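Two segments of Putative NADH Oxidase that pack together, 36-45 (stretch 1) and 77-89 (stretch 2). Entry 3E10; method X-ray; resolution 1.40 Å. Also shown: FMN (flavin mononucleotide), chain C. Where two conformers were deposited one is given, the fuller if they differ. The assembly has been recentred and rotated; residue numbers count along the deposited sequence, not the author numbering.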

# COMPACT_ATOMS: atom_id res chain seq x y z
N SER B 36 6.40 -5.90 -4.59
CA SER B 36 5.84 -7.15 -4.07
C SER B 36 6.95 -8.00 -3.51
O SER B 36 8.08 -7.98 -4.02
CB SER B 36 5.02 -7.91 -5.11
OG SER B 36 5.77 -8.34 -6.24
N ALA B 37 6.66 -8.70 -2.43
CA ALA B 37 7.67 -9.54 -1.77
C ALA B 37 8.20 -10.55 -2.78
O ALA B 37 7.44 -11.22 -3.48
CB ALA B 37 7.08 -10.23 -0.54
N GLY B 38 9.53 -10.64 -2.87
CA GLY B 38 10.09 -11.58 -3.85
C GLY B 38 9.82 -11.24 -5.32
O GLY B 38 10.01 -12.07 -6.18
N ASN B 39 9.34 -10.03 -5.61
CA ASN B 39 8.81 -9.68 -6.91
C ASN B 39 7.77 -10.71 -7.40
O ASN B 39 7.69 -11.00 -8.60
CB ASN B 39 9.94 -9.56 -7.95
CG ASN B 39 9.50 -8.87 -9.23
OD1 ASN B 39 8.63 -8.00 -9.24
ND2 ASN B 39 10.12 -9.27 -10.35
N GLN B 40 7.00 -11.25 -6.46
CA GLN B 40 6.07 -12.33 -6.81
C GLN B 40 4.86 -11.87 -7.61
O GLN B 40 4.21 -12.71 -8.26
CB GLN B 40 5.64 -13.12 -5.56
CG GLN B 40 4.78 -12.39 -4.55
CD GLN B 40 4.67 -13.12 -3.25
OE1 GLN B 40 5.00 -14.33 -3.17
NE2 GLN B 40 4.23 -12.41 -2.19
N GLN B 41 4.54 -10.58 -7.57
CA GLN B 41 3.44 -10.02 -8.40
C GLN B 41 2.22 -10.92 -8.44
O GLN B 41 1.89 -11.46 -9.50
CB GLN B 41 3.93 -9.75 -9.83
CG GLN B 41 5.13 -8.80 -9.94
CD GLN B 41 5.74 -8.75 -11.33
OE1 GLN B 41 6.98 -8.82 -11.48
NE2 GLN B 41 4.92 -8.58 -12.32
N PRO B 42 1.54 -11.09 -7.30
CA PRO B 42 0.56 -12.20 -7.18
C PRO B 42 -0.86 -11.83 -7.63
O PRO B 42 -1.78 -12.64 -7.52
CB PRO B 42 0.60 -12.50 -5.70
CG PRO B 42 0.80 -11.14 -5.07
CD PRO B 42 1.72 -10.39 -6.02
N TRP B 43 -1.01 -10.66 -8.23
CA TRP B 43 -2.33 -10.04 -8.43
C TRP B 43 -3.08 -10.48 -9.69
O TRP B 43 -2.49 -10.71 -10.76
CB TRP B 43 -2.20 -8.53 -8.48
CG TRP B 43 -0.91 -8.03 -9.12
CD1 TRP B 43 -0.53 -8.11 -10.43
CD2 TRP B 43 0.15 -7.38 -8.44
NE1 TRP B 43 0.71 -7.54 -10.59
CE2 TRP B 43 1.14 -7.07 -9.38
CE3 TRP B 43 0.35 -7.02 -7.10
CZ2 TRP B 43 2.36 -6.45 -9.03
CZ3 TRP B 43 1.55 -6.37 -6.74
CH2 TRP B 43 2.53 -6.10 -7.71
N GLU B 44 -4.39 -10.51 -9.54
CA GLU B 44 -5.37 -10.69 -10.63
C GLU B 44 -6.48 -9.69 -10.36
O GLU B 44 -6.74 -9.38 -9.22
CB GLU B 44 -5.96 -12.11 -10.57
CG GLU B 44 -4.96 -13.24 -10.82
CD GLU B 44 -4.55 -13.40 -12.27
OE1 GLU B 44 -5.13 -12.71 -13.17
OE2 GLU B 44 -3.62 -14.23 -12.54
N PHE B 45 -7.12 -9.20 -11.41
CA PHE B 45 -8.11 -8.14 -11.31
C PHE B 45 -9.36 -8.52 -12.10
O PHE B 45 -9.25 -8.87 -13.28
CB PHE B 45 -7.56 -6.81 -11.88
CG PHE B 45 -6.22 -6.42 -11.31
CD1 PHE B 45 -5.06 -6.84 -11.90
CD2 PHE B 45 -6.13 -5.68 -10.14
CE1 PHE B 45 -3.81 -6.51 -11.37
CE2 PHE B 45 -4.90 -5.35 -9.61
CZ PHE B 45 -3.74 -5.77 -10.23
N LEU B 77 -7.56 -9.58 -6.43
CA LEU B 77 -7.42 -10.95 -6.02
C LEU B 77 -5.95 -11.33 -6.05
O LEU B 77 -5.19 -10.72 -6.78
CB LEU B 77 -8.17 -11.86 -7.02
CG LEU B 77 -9.59 -11.49 -7.50
CD1 LEU B 77 -9.89 -12.27 -8.82
CD2 LEU B 77 -10.56 -11.91 -6.49
N ALA B 78 -5.59 -12.36 -5.29
CA ALA B 78 -4.24 -12.90 -5.34
C ALA B 78 -4.29 -14.38 -5.64
O ALA B 78 -5.16 -15.08 -5.15
CB ALA B 78 -3.52 -12.69 -4.00
N ASP B 79 -3.34 -14.86 -6.42
CA ASP B 79 -3.26 -16.27 -6.79
C ASP B 79 -2.19 -16.97 -5.95
O ASP B 79 -1.01 -16.62 -6.02
CB ASP B 79 -2.89 -16.37 -8.26
CG ASP B 79 -2.87 -17.79 -8.78
OD1 ASP B 79 -3.08 -18.74 -7.99
OD2 ASP B 79 -2.61 -17.95 -9.99
N GLU B 80 -2.63 -17.90 -5.11
CA GLU B 80 -1.71 -18.69 -4.31
C GLU B 80 -0.57 -19.29 -5.16
O GLU B 80 0.56 -19.44 -4.67
CB GLU B 80 -2.45 -19.83 -3.62
CG GLU B 80 -3.32 -19.45 -2.46
CD GLU B 80 -4.06 -20.69 -1.87
OE1 GLU B 80 -4.27 -21.69 -2.58
OE2 GLU B 80 -4.49 -20.63 -0.71
N GLU B 81 -0.89 -19.70 -6.38
CA GLU B 81 0.07 -20.37 -7.21
C GLU B 81 1.16 -19.44 -7.73
O GLU B 81 2.16 -19.93 -8.25
CB GLU B 81 -0.62 -21.10 -8.36
CG GLU B 81 -1.56 -22.21 -7.84
CD GLU B 81 -2.29 -22.95 -8.94
OE1 GLU B 81 -2.14 -22.57 -10.12
OE2 GLU B 81 -3.04 -23.90 -8.61
N LYS B 82 0.98 -18.13 -7.56
CA LYS B 82 2.01 -17.17 -7.88
C LYS B 82 2.86 -16.77 -6.67
O LYS B 82 3.83 -16.04 -6.81
CB LYS B 82 1.39 -15.93 -8.51
CG LYS B 82 0.70 -16.23 -9.81
CD LYS B 82 0.15 -14.98 -10.44
CE LYS B 82 -0.35 -15.25 -11.86
NZ LYS B 82 -1.66 -15.96 -11.88
N MSE B 83 2.52 -17.26 -5.49
CA MSE B 83 3.21 -16.82 -4.29
C MSE B 83 4.48 -17.59 -4.03
O MSE B 83 4.45 -18.81 -3.85
CB MSE B 83 2.32 -16.94 -3.07
CG MSE B 83 1.05 -16.12 -3.16
SE MSE B 83 -0.09 -16.45 -1.67
CE MSE B 83 -1.65 -15.55 -2.31
N LYS B 84 5.57 -16.86 -3.99
CA LYS B 84 6.88 -17.33 -3.50
C LYS B 84 7.02 -17.08 -1.99
O LYS B 84 7.68 -17.84 -1.28
CB LYS B 84 7.99 -16.59 -4.23
CG LYS B 84 7.98 -16.71 -5.75
CD LYS B 84 8.88 -15.62 -6.39
CE LYS B 84 9.01 -15.82 -7.91
NZ LYS B 84 7.89 -15.25 -8.73
N ILE B 85 6.37 -16.01 -1.52
CA ILE B 85 6.40 -15.59 -0.12
C ILE B 85 4.94 -15.35 0.29
O ILE B 85 4.44 -14.22 0.30
CB ILE B 85 7.27 -14.30 0.06
CG1 ILE B 85 8.68 -14.57 -0.47
CG2 ILE B 85 7.31 -13.88 1.53
CD1 ILE B 85 9.48 -13.34 -0.68
N SER B 86 4.25 -16.43 0.62
CA SER B 86 2.84 -16.32 0.89
C SER B 86 2.54 -15.55 2.17
O SER B 86 1.45 -15.04 2.35
CB SER B 86 2.23 -17.71 1.05
OG SER B 86 2.77 -18.43 2.14
N GLU B 87 3.53 -15.44 3.04
CA GLU B 87 3.36 -14.71 4.28
C GLU B 87 3.04 -13.23 4.05
O GLU B 87 2.50 -12.57 4.94
CB GLU B 87 4.64 -14.80 5.11
CG GLU B 87 4.96 -16.17 5.67
CD GLU B 87 5.76 -17.08 4.71
OE1 GLU B 87 6.01 -16.72 3.54
OE2 GLU B 87 6.15 -18.19 5.18
N MSE B 88 3.42 -12.72 2.89
CA MSE B 88 3.30 -11.27 2.69
C MSE B 88 2.34 -10.86 1.58
O MSE B 88 2.31 -9.71 1.21
CB MSE B 88 4.67 -10.64 2.49
CG MSE B 88 5.46 -10.54 3.79
SE MSE B 88 7.32 -10.20 3.48
CE MSE B 88 7.92 -10.57 5.26
N TRP B 89 1.49 -11.78 1.10
CA TRP B 89 0.67 -11.44 -0.05
C TRP B 89 -0.28 -10.28 0.19
O TRP B 89 -0.53 -9.52 -0.74
CB TRP B 89 -0.09 -12.65 -0.61
CG TRP B 89 -1.26 -13.13 0.17
CD1 TRP B 89 -1.25 -14.08 1.11
CD2 TRP B 89 -2.62 -12.70 0.03
NE1 TRP B 89 -2.53 -14.28 1.58
CE2 TRP B 89 -3.38 -13.43 0.94
CE3 TRP B 89 -3.25 -11.80 -0.79
CZ2 TRP B 89 -4.76 -13.28 1.05
CZ3 TRP B 89 -4.62 -11.62 -0.66
CH2 TRP B 89 -5.36 -12.36 0.23
N1 FMN C . 13.43 -6.21 -0.77
C2 FMN C . 14.52 -6.62 -0.05
O2 FMN C . 15.66 -6.40 -0.47
N3 FMN C . 14.39 -7.20 1.19
C4 FMN C . 13.15 -7.51 1.72
O4 FMN C . 13.08 -8.01 2.86
C4A FMN C . 12.02 -7.08 1.00
N5 FMN C . 10.76 -7.30 1.50
C5A FMN C . 9.65 -6.86 0.81
C6 FMN C . 8.38 -7.07 1.34
C7 FMN C . 7.24 -6.63 0.69
C7M FMN C . 5.88 -6.88 1.32
C8 FMN C . 7.37 -5.95 -0.52
C8M FMN C . 6.16 -5.27 -1.08
C9 FMN C . 8.64 -5.74 -1.05
C9A FMN C . 9.79 -6.18 -0.40
N10 FMN C . 11.06 -6.02 -0.95
C10 FMN C . 12.17 -6.43 -0.24
C1' FMN C . 11.24 -5.32 -2.28
C2' FMN C . 10.90 -6.27 -3.43
O2' FMN C . 11.92 -7.25 -3.63
C3' FMN C . 10.65 -5.47 -4.69
O3' FMN C . 9.48 -4.66 -4.49
C4' FMN C . 10.49 -6.34 -5.97
O4' FMN C . 11.66 -7.04 -6.29
C5' FMN C . 10.04 -5.51 -7.16
O5' FMN C . 11.03 -4.56 -7.52
P FMN C . 10.63 -3.00 -7.51
O1P FMN C . 10.35 -2.61 -6.07
O2P FMN C . 11.84 -2.30 -8.08
O3P FMN C . 9.40 -2.81 -8.40
O HOH W 1 8.28 -12.69 -10.45
O HOH W 2 5.45 -15.31 -8.77

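A buried polar group is tolerated where its hydrogen-bonding capacity is met, and the packing of these two stretches illustrates the rule. Where they run as antiparallel strands, the backbone pairs with itself: Glu44 N donates to Leu77 O and Leu77 N to Glu44 O, both at 2.9 Å, and Asp79 N reaches Pro42 O at 2.9 Å. Proline, lacking an amide hydrogen, still serves here as an acceptor.

Beyond the strands, a side chain takes over. Gln40, buried and directed toward the second stretch, uses its amide as a surrogate peptide group: OE1 accepts from Ile85 N at 2.7 Å, nearly linearly, and more weakly from Lys84 N, also at 2.7 Å, while NE2 donates to Ile85 O at 3.1 Å. Its remaining need is met elsewhere in the structure.

Charge is handled similarly. Lys82 NZ forms salt bridges with Glu44 OE2 at 2.7 Å and Asp79 OD2 at 2.9 Å, so one ammonium serves two buried carboxylates. Water 1 joins Asn39 O, at 2.6 Å, to Lys84 NZ, at 3.1 Å.

Apolar contacts fill in: Ala37 CB lies 3.9 Å from both Ile85 CD1 and Met88 CB. At Gly38, positive phi favours glycine, and a CB would clash with Ile85 CD1.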